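Local coordinates for protein alcohol dehydrogenase, zinc-containing (PDB 1VJ0) that probably interconverts alcohols and carbonyl compounds as a zinc-dependent oxidoreductase of the medium-chain dehydrogenase family, at residues M21-F26 against V69-I74; A52-S57 against L372-Y377; G56-M61 against L75-A80; G81-V86 against E96-G101. All coordinates share one frame; numbering follows the deposited sequence.

How the contacts relate
Contacts 2 and 3 form the core of the group: their centres lie 7 Å apart, they share Gly56 and Ser57, and between them they hold Cys55, His77 and Glu78, three of the four residues round one zinc ion; Cys178 is the fourth. Lys373 of contact 2 forms a salt bridge with Glu78 of contact 3. Contact 1 closes the loop that leads into strand 78-86; its centre is about 12 Å from that of contact 3, and Phe26 and Val69 both touch Met61. Contact 4 continues the same strand away from the metal, its centre about 24 Å from those of contacts 2 and 3, and lies far from both zinc sites.

Contact 1 of 4, residues M21-F26 against V69-I74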
# COMPACT_ATOMS: atom_id res chain seq x y z
N MET A 21 -27.07 22.97 28.06
CA MET A 21 -27.39 21.96 29.05
C MET A 21 -26.07 21.41 29.56
O MET A 21 -25.34 20.77 28.82
CB MET A 21 -28.24 20.86 28.43
CG MET A 21 -29.60 21.37 27.99
SD MET A 21 -30.66 22.02 29.30
CE MET A 21 -31.11 20.51 30.12
N VAL A 22 -25.80 21.71 30.82
CA VAL A 22 -24.52 21.49 31.47
C VAL A 22 -24.59 20.24 32.37
O VAL A 22 -25.51 20.10 33.15
CB VAL A 22 -24.14 22.74 32.26
CG1 VAL A 22 -22.80 22.57 33.00
CG2 VAL A 22 -24.13 23.95 31.29
N LEU A 23 -23.59 19.39 32.25
CA LEU A 23 -23.32 18.33 33.21
C LEU A 23 -22.45 18.91 34.32
O LEU A 23 -21.30 19.31 34.06
CB LEU A 23 -22.53 17.21 32.53
CG LEU A 23 -22.20 15.97 33.38
CD1 LEU A 23 -23.49 15.21 33.78
CD2 LEU A 23 -21.34 15.09 32.59
N GLU A 24 -23.01 18.96 35.53
CA GLU A 24 -22.32 19.49 36.71
C GLU A 24 -21.75 18.41 37.60
O GLU A 24 -20.70 18.62 38.23
CB GLU A 24 -23.32 20.22 37.60
CG GLU A 24 -24.03 21.40 37.02
CD GLU A 24 -24.85 22.03 38.14
OE1 GLU A 24 -25.85 21.40 38.60
OE2 GLU A 24 -24.40 23.08 38.65
N LYS A 25 -22.50 17.31 37.71
CA LYS A 25 -22.16 16.12 38.54
C LYS A 25 -22.62 14.87 37.79
O LYS A 25 -23.72 14.84 37.19
CB LYS A 25 -22.89 16.15 39.87
CG LYS A 25 -22.82 17.43 40.68
CD LYS A 25 -23.25 17.16 42.11
CE LYS A 25 -23.90 18.41 42.78
NZ LYS A 25 -24.60 18.10 44.07
N PHE A 26 -21.84 13.81 37.86
CA PHE A 26 -22.23 12.58 37.15
C PHE A 26 -23.51 12.02 37.74
O PHE A 26 -23.81 12.20 38.93
CB PHE A 26 -21.10 11.54 37.18
CG PHE A 26 -19.84 12.01 36.52
CD1 PHE A 26 -19.83 12.40 35.20
CD2 PHE A 26 -18.64 12.05 37.23
CE1 PHE A 26 -18.67 12.83 34.61
CE2 PHE A 26 -17.46 12.46 36.62
CZ PHE A 26 -17.48 12.84 35.30
N VAL A 69 -13.38 12.93 31.27
CA VAL A 69 -14.39 13.97 31.36
C VAL A 69 -14.28 14.89 32.56
O VAL A 69 -14.59 14.49 33.69
CB VAL A 69 -15.80 13.36 31.33
CG1 VAL A 69 -16.89 14.48 31.39
CG2 VAL A 69 -15.97 12.57 30.06
N PRO A 70 -13.94 16.15 32.30
CA PRO A 70 -13.92 17.16 33.34
C PRO A 70 -15.34 17.57 33.67
O PRO A 70 -16.22 17.42 32.81
CB PRO A 70 -13.22 18.34 32.65
CG PRO A 70 -13.59 18.19 31.17
CD PRO A 70 -13.61 16.73 30.96
N LEU A 71 -15.54 18.11 34.86
CA LEU A 71 -16.78 18.76 35.27
C LEU A 71 -16.50 20.20 35.74
O LEU A 71 -15.49 20.43 36.42
CB LEU A 71 -17.41 17.96 36.40
CG LEU A 71 -17.88 16.55 36.04
CD1 LEU A 71 -18.38 15.81 37.23
CD2 LEU A 71 -18.99 16.65 35.00
N PRO A 72 -17.37 21.15 35.39
CA PRO A 72 -18.56 20.89 34.55
C PRO A 72 -18.19 20.87 33.10
O PRO A 72 -17.10 21.32 32.75
CB PRO A 72 -19.44 22.11 34.84
CG PRO A 72 -18.47 23.20 35.12
CD PRO A 72 -17.43 22.50 35.96
N ILE A 73 -19.12 20.37 32.27
CA ILE A 73 -18.89 20.26 30.83
C ILE A 73 -20.22 20.37 30.11
O ILE A 73 -21.24 19.88 30.62
CB ILE A 73 -18.18 18.90 30.47
CG1 ILE A 73 -17.90 18.79 28.98
CG2 ILE A 73 -19.01 17.67 30.93
CD1 ILE A 73 -17.04 17.63 28.61
N ILE A 74 -20.18 21.00 28.93
CA ILE A 74 -21.22 20.88 27.93
C ILE A 74 -20.91 19.72 26.96
O ILE A 74 -19.99 19.77 26.14
CB ILE A 74 -21.44 22.22 27.19
CG1 ILE A 74 -21.84 23.35 28.16
CG2 ILE A 74 -22.49 22.03 26.12
CD1 ILE A 74 -21.59 24.77 27.64
O HOH W 1 -23.83 18.55 28.93
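Leu23 and Ile73 form a single antiparallel bridge, a hydrogen-bonded pair that fastens the chain running on from strand 16-22 to the loop between helix 56-62 and strand 78-86 in the probable catalytic domain of this medium-chain dehydrogenase. Two backbone bonds make it: Leu23 N to Ile73 O at 2.9 Å and Ile73 N to Leu23 O at 3.0 Å. A water bridges the same edge, donating to Met21 O at 2.7 Å and weakly to Ile73 O.

Apolar side chains flank the bridge. Leu23 and Ile73 run side by side, with Leu23 CD2 against Ile73 CG2. Val22 spreads its two methyls between neighbours: CG1 lies beside Pro72 CB and CG2 meets Ile74 CG1 at 3.9 Å. Cys139 also touches Val22, Pro72 and Ile74.

Phe26 and Leu71 make the aromatic part. Leu71 CG, anti to its carbonyl carbon (chi1 -65°), is directed at segment 21-26, and its methyls divide the work: CD2 packs on Leu23 CG at 3.7 Å, while CD1 sits over one face of the Phe26 ring, a CH-pi contact 3.6 Å from the centroid. Val69 O lies in plane at the ring edge, 3.7 Å from Phe26 CZ.

Contact 2 of 4, residues A52-S57 against L372-Y377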
# COMPACT_ATOMS: atom_id res chain seq x y z
N ALA A 52 -27.41 18.79 16.85
CA ALA A 52 -26.50 18.13 17.76
C ALA A 52 -26.87 16.68 17.94
O ALA A 52 -27.95 16.36 18.47
CB ALA A 52 -26.48 18.82 19.12
N GLY A 53 -25.99 15.77 17.53
CA GLY A 53 -26.25 14.36 17.74
C GLY A 53 -26.05 13.96 19.18
O GLY A 53 -25.11 14.41 19.83
N VAL A 54 -26.92 13.10 19.67
CA VAL A 54 -26.74 12.44 20.95
C VAL A 54 -26.16 11.05 20.68
O VAL A 54 -26.80 10.21 20.04
CB VAL A 54 -28.05 12.38 21.74
CG1 VAL A 54 -27.86 11.74 23.09
CG2 VAL A 54 -28.59 13.79 21.93
N CYS A 55 -24.93 10.85 21.16
CA CYS A 55 -24.17 9.62 20.96
C CYS A 55 -24.29 8.69 22.13
O CYS A 55 -24.47 9.11 23.26
CB CYS A 55 -22.69 9.93 20.75
SG CYS A 55 -21.80 8.45 20.23
N GLY A 56 -24.19 7.40 21.88
CA GLY A 56 -24.30 6.45 22.99
C GLY A 56 -23.22 6.63 24.03
O GLY A 56 -23.41 6.36 25.22
N SER A 57 -22.06 7.10 23.59
CA SER A 57 -20.98 7.42 24.53
C SER A 57 -21.29 8.62 25.48
O SER A 57 -20.66 8.78 26.54
CB SER A 57 -19.67 7.65 23.76
OG SER A 57 -19.80 8.79 22.92
N LEU A 372 -32.64 4.82 18.30
CA LEU A 372 -31.43 4.39 17.62
C LEU A 372 -30.45 5.58 17.58
O LEU A 372 -29.27 5.42 17.89
CB LEU A 372 -31.76 3.89 16.21
CG LEU A 372 -30.67 3.48 15.22
CD1 LEU A 372 -29.78 2.46 15.81
CD2 LEU A 372 -31.27 2.91 13.93
N LYS A 373 -30.95 6.74 17.16
CA LYS A 373 -30.24 7.99 17.20
C LYS A 373 -31.19 9.16 17.45
O LYS A 373 -32.24 9.27 16.80
CB LYS A 373 -29.48 8.21 15.86
CG LYS A 373 -28.52 9.31 15.90
CD LYS A 373 -27.24 8.85 16.54
CE LYS A 373 -26.39 9.98 16.91
NZ LYS A 373 -25.33 9.41 17.75
N VAL A 374 -30.82 10.00 18.40
CA VAL A 374 -31.51 11.25 18.68
C VAL A 374 -30.68 12.43 18.22
O VAL A 374 -29.47 12.48 18.48
CB VAL A 374 -31.74 11.47 20.18
CG1 VAL A 374 -32.57 12.78 20.41
CG2 VAL A 374 -32.43 10.26 20.81
N ILE A 375 -31.35 13.37 17.60
CA ILE A 375 -30.84 14.70 17.30
C ILE A 375 -31.50 15.77 18.17
O ILE A 375 -32.72 15.80 18.35
CB ILE A 375 -31.08 15.01 15.81
CG1 ILE A 375 -30.42 13.93 14.94
CG2 ILE A 375 -30.55 16.40 15.43
CD1 ILE A 375 -28.91 13.86 14.99
N LEU A 376 -30.69 16.68 18.72
CA LEU A 376 -31.22 17.80 19.51
C LEU A 376 -31.18 19.05 18.66
O LEU A 376 -30.25 19.27 17.86
CB LEU A 376 -30.39 18.04 20.78
CG LEU A 376 -30.41 16.92 21.83
CD1 LEU A 376 -29.37 17.13 22.90
CD2 LEU A 376 -31.81 16.79 22.43
N TYR A 377 -32.18 19.89 18.84
CA TYR A 377 -32.17 21.16 18.18
C TYR A 377 -32.43 22.29 19.19
O TYR A 377 -33.37 22.22 20.00
CB TYR A 377 -33.15 21.19 17.02
CG TYR A 377 -34.54 20.91 17.40
CD1 TYR A 377 -35.37 21.93 17.88
CD2 TYR A 377 -35.07 19.63 17.28
CE1 TYR A 377 -36.69 21.66 18.24
CE2 TYR A 377 -36.37 19.36 17.63
CZ TYR A 377 -37.17 20.37 18.10
OH TYR A 377 -38.47 20.06 18.43
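The antiparallel pairing of strand 45-54 with strand 374-377 brings Ala52, Gly53 and Val54 against Leu376, Ile375 and Val374, and delivers Cys55 to a zinc site completed by His77, Glu78 and Cys178, probably the catalytic zinc of this family. Ala52 and Leu376 exchange both backbone bonds: Leu376 N to Ala52 O is short and straight at 2.8 Å, and Ala52 N reaches Leu376 O at 3.1 Å. A further bond runs from Val54 N to Val374 O.

On the face carrying Ala52, Val54, Val374 and Leu376, Val54 CG2 packs 3.6 Å from Leu376 CD1, and Val54 CB lies beside Val374 CB, 4.1 Å away. Ala362 and Met366 of helix 359-368 touch both valines. On the other face Gly53 has no side chain, and Ile375 CD1 comes to 3.9 Å from Gly53 CA.

Lys373 makes the polar link. Its chain turns at chi2 (81°) and is otherwise extended, which carries NZ to Val54 O, a 2.8 Å bond in which the ammonium stands above the carbonyl plane, 53° out of it. NZ also comes within 3.4 Å of Cys55 CA and forms a salt bridge with Glu78 OE1. One ammonium thus ties the end of the strand to a residue that binds the metal, and so probably helps to position Glu78 from the second shell.

Beyond the strand, Cys55 is the N-cap of helix 56-62: its SG takes a weak capping bond from Ser57 N at 3.6 Å.

Contact 3 of 4, residues G56-M61 against L75-A80; sequences GSDVHM and LGHEGA
Asp58 and Ser57, on the first turn of helix 56-62, close on the ring of His77, which binds zinc together with Cys55, Glu78 and Cys178. The tight part centres on one carbon: His77 CE1 lies 3.2 Å from Asp58 OD1 and 3.4 Å from Ser57 OG, both at the ring edge near its plane. The carboxylate stands almost upright to the imidazole, their planes 82° apart. His77 CG sits between its backbone N and carbonyl carbon (chi1 56°), a torsion that swings the ring toward the helix.

Elsewhere the fit is looser. Met61 SD slides past Leu75 CD2 at 4.0 Å, and Met61 CE comes obliquely to His77 CE1 at the same distance. Between carboxylate and loop, water replaces direct bonds. One water donates to Asp58 OD1 and accepts from His77 ND1, both at 2.7 Å, and from Gly76 N at 3.0 Å. Another, over one face of the ring, accepts from His77 N and lies 2.7 Å from Asp58 OD2. Asp58 OD2 is also held by Tyr149 OH and Cys55 N.

An alanine in place of His77 would probably leave the zinc short of a ligand and the bridging water without its ring donor. ND1 gives its hydrogen to that water, consistent with NE2 binding the zinc; through it Asp58 is probably a second-shell residue that, with the metal, helps hold the ring's rotation.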
# COMPACT_ATOMS: atom_id res chain seq x y z
N GLY A 56 -24.19 7.40 21.88
CA GLY A 56 -24.30 6.45 22.99
C GLY A 56 -23.22 6.63 24.03
O GLY A 56 -23.41 6.36 25.22
N SER A 57 -22.06 7.10 23.59
CA SER A 57 -20.98 7.42 24.53
C SER A 57 -21.29 8.62 25.48
O SER A 57 -20.66 8.78 26.54
CB SER A 57 -19.67 7.65 23.76
OG SER A 57 -19.80 8.79 22.92
N ASP A 58 -22.25 9.47 25.09
CA ASP A 58 -22.69 10.57 25.94
C ASP A 58 -23.30 10.00 27.24
O ASP A 58 -23.13 10.58 28.30
CB ASP A 58 -23.67 11.50 25.21
CG ASP A 58 -23.05 12.21 24.03
OD1 ASP A 58 -21.79 12.31 23.99
OD2 ASP A 58 -23.73 12.78 23.14
N VAL A 59 -23.99 8.87 27.13
CA VAL A 59 -24.57 8.21 28.27
C VAL A 59 -23.51 7.79 29.27
O VAL A 59 -23.64 8.05 30.46
CB VAL A 59 -25.42 6.98 27.84
CG1 VAL A 59 -25.84 6.18 29.05
CG2 VAL A 59 -26.63 7.44 27.02
N HIS A 60 -22.46 7.17 28.78
CA HIS A 60 -21.38 6.74 29.63
C HIS A 60 -20.67 7.89 30.31
O HIS A 60 -20.35 7.80 31.49
CB HIS A 60 -20.44 5.86 28.82
CG HIS A 60 -21.15 4.68 28.24
ND1 HIS A 60 -21.36 4.53 26.88
CD2 HIS A 60 -21.79 3.64 28.84
CE1 HIS A 60 -22.07 3.43 26.67
NE2 HIS A 60 -22.34 2.88 27.84
N MET A 61 -20.49 8.97 29.57
CA MET A 61 -19.90 10.18 30.12
C MET A 61 -20.81 10.78 31.20
O MET A 61 -20.33 11.13 32.27
CB MET A 61 -19.63 11.19 29.00
CG MET A 61 -18.49 10.83 28.00
SD MET A 61 -18.49 12.06 26.67
CE MET A 61 -18.46 11.05 25.20
N LEU A 75 -21.72 18.66 27.05
CA LEU A 75 -21.53 17.49 26.23
C LEU A 75 -21.94 17.82 24.81
O LEU A 75 -22.45 18.93 24.54
CB LEU A 75 -22.33 16.31 26.76
CG LEU A 75 -21.95 15.78 28.13
CD1 LEU A 75 -23.03 14.85 28.63
CD2 LEU A 75 -20.62 15.08 28.09
N GLY A 76 -21.73 16.83 23.93
CA GLY A 76 -22.16 16.91 22.54
C GLY A 76 -20.95 17.11 21.66
O GLY A 76 -20.40 18.21 21.63
N HIS A 77 -20.52 16.07 20.96
CA HIS A 77 -19.36 16.15 20.07
C HIS A 77 -19.72 15.95 18.59
O HIS A 77 -18.84 15.79 17.73
CB HIS A 77 -18.31 15.14 20.54
CG HIS A 77 -18.81 13.74 20.63
ND1 HIS A 77 -19.35 13.21 21.78
CD2 HIS A 77 -18.84 12.74 19.70
CE1 HIS A 77 -19.72 11.95 21.56
NE2 HIS A 77 -19.42 11.65 20.30
N GLU A 78 -21.02 15.91 18.31
CA GLU A 78 -21.55 15.74 16.96
C GLU A 78 -22.42 17.00 16.66
O GLU A 78 -23.53 17.15 17.21
CB GLU A 78 -22.46 14.49 16.94
CG GLU A 78 -21.76 13.13 17.16
CD GLU A 78 -22.71 11.94 17.41
OE1 GLU A 78 -23.83 11.79 16.84
OE2 GLU A 78 -22.35 11.12 18.22
N GLY A 79 -21.94 17.85 15.75
CA GLY A 79 -22.58 19.10 15.46
C GLY A 79 -22.52 19.62 14.03
O GLY A 79 -21.60 19.31 13.26
N ALA A 80 -23.55 20.37 13.68
CA ALA A 80 -23.56 21.15 12.43
C ALA A 80 -24.19 22.46 12.77
O ALA A 80 -25.07 22.53 13.63
CB ALA A 80 -24.34 20.45 11.36
O HOH W 2 -22.44 13.83 21.01
O HOH W 3 -20.07 14.37 24.06

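Contact 4 of 4, residues G81-V86 against E96-G101; sequences GRVVEV and ELLKPG
Gly101 N donates to Val83 O in a short, nearly linear bond (2.7 Å, 173° at the hydrogen) where the long loop joining the antiparallel strands 78-86 and 103-106 of the GroES-like domain comes back beside the first. Next to this bond the strand carries a classic beta bulge, Val84 and Glu85 both facing Leu46. Pro100 CA adds a CA-H...O contact to the same Val83 O at 3.4 Å.

Val83 points at the loop: its CB stands 3.4 Å from Lys99 O, and CG1, anti to the backbone N (chi1 177°), lies against the same oxygen. Leu98 fills in beside it, CD1 meeting Val83 CG2 and CB meeting Val86 CG2, each at 4.3 Å. Pro100 lays CB on Val84 O, 3.5 Å away.

Arg82 runs alongside Gly101, then bends at chi3 (-70°) so that its guanidinium has Gly101 O near its plane, at the edge. NH1 forms a salt bridge with Glu48 on strand 45-54. A leucine in place of Arg82 would probably leave Glu48 without this charge partner and break the water link to the loop. In that link one water accepts from Arg82 NE at 2.8 Å and donates to Gly101 O at 2.6 Å.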
# COMPACT_ATOMS: atom_id res chain seq x y z
N GLY A 81 -23.75 23.52 12.11
CA GLY A 81 -24.36 24.81 12.35
C GLY A 81 -24.01 25.91 11.34
O GLY A 81 -23.60 25.67 10.21
N ARG A 82 -24.23 27.13 11.79
CA ARG A 82 -24.14 28.30 10.99
C ARG A 82 -23.17 29.28 11.61
O ARG A 82 -23.24 29.58 12.81
CB ARG A 82 -25.52 28.95 10.91
CG ARG A 82 -25.57 30.17 10.02
CD ARG A 82 -26.88 30.92 10.05
NE ARG A 82 -27.96 30.17 9.40
CZ ARG A 82 -29.08 29.74 10.01
NH1 ARG A 82 -29.31 29.99 11.30
NH2 ARG A 82 -29.99 29.05 9.31
N VAL A 83 -22.29 29.81 10.77
CA VAL A 83 -21.27 30.77 11.21
C VAL A 83 -21.95 32.05 11.66
O VAL A 83 -22.75 32.65 10.93
CB VAL A 83 -20.20 31.04 10.09
CG1 VAL A 83 -19.22 32.08 10.54
CG2 VAL A 83 -19.45 29.79 9.78
N VAL A 84 -21.63 32.50 12.87
CA VAL A 84 -22.09 33.78 13.37
C VAL A 84 -20.99 34.80 13.17
O VAL A 84 -21.22 35.85 12.61
CB VAL A 84 -22.54 33.72 14.88
CG1 VAL A 84 -22.99 35.10 15.40
CG2 VAL A 84 -23.64 32.70 15.07
N GLU A 85 -19.80 34.50 13.66
CA GLU A 85 -18.70 35.38 13.48
C GLU A 85 -17.36 34.63 13.52
O GLU A 85 -17.25 33.52 14.03
CB GLU A 85 -18.79 36.53 14.49
CG GLU A 85 -18.30 36.25 15.88
CD GLU A 85 -18.50 37.44 16.84
OE1 GLU A 85 -19.65 37.94 16.95
OE2 GLU A 85 -17.49 37.87 17.50
N VAL A 86 -16.38 35.23 12.89
CA VAL A 86 -15.03 34.77 12.86
C VAL A 86 -14.18 35.90 13.38
O VAL A 86 -14.22 37.01 12.86
CB VAL A 86 -14.51 34.47 11.43
CG1 VAL A 86 -13.15 33.86 11.49
CG2 VAL A 86 -15.46 33.52 10.67
N GLU A 96 -11.91 27.78 1.31
CA GLU A 96 -12.89 28.85 1.15
C GLU A 96 -13.00 29.59 2.46
O GLU A 96 -13.18 28.99 3.51
CB GLU A 96 -14.29 28.33 0.81
CG GLU A 96 -14.42 27.42 -0.39
CD GLU A 96 -15.90 27.24 -0.69
OE1 GLU A 96 -16.63 28.28 -0.85
OE2 GLU A 96 -16.34 26.08 -0.72
N LEU A 97 -12.98 30.91 2.35
CA LEU A 97 -13.17 31.81 3.46
C LEU A 97 -14.58 31.75 4.04
O LEU A 97 -15.55 31.97 3.35
CB LEU A 97 -12.87 33.26 3.05
CG LEU A 97 -11.41 33.69 3.14
CD1 LEU A 97 -11.17 35.05 2.43
CD2 LEU A 97 -10.94 33.74 4.57
N LEU A 98 -14.67 31.47 5.34
CA LEU A 98 -15.94 31.44 6.05
C LEU A 98 -16.41 32.87 6.26
O LEU A 98 -15.58 33.80 6.50
CB LEU A 98 -15.76 30.76 7.43
CG LEU A 98 -15.32 29.28 7.40
CD1 LEU A 98 -15.36 28.67 8.82
CD2 LEU A 98 -16.12 28.43 6.46
N LYS A 99 -17.74 33.05 6.14
CA LYS A 99 -18.41 34.29 6.42
C LYS A 99 -19.68 34.03 7.24
O LYS A 99 -20.19 32.90 7.24
CB LYS A 99 -18.73 35.00 5.10
CG LYS A 99 -19.51 34.20 4.13
CD LYS A 99 -19.89 35.00 2.85
CE LYS A 99 -20.82 34.15 1.92
NZ LYS A 99 -20.37 32.73 1.76
N PRO A 100 -20.17 35.05 7.95
CA PRO A 100 -21.40 34.90 8.75
C PRO A 100 -22.53 34.37 7.87
O PRO A 100 -22.68 34.81 6.74
CB PRO A 100 -21.70 36.34 9.22
CG PRO A 100 -20.36 37.03 9.20
CD PRO A 100 -19.58 36.39 8.07
N GLY A 101 -23.26 33.39 8.35
CA GLY A 101 -24.31 32.80 7.52
C GLY A 101 -23.93 31.48 6.85
O GLY A 101 -24.83 30.73 6.43
O HOH W 4 -27.45 30.68 6.74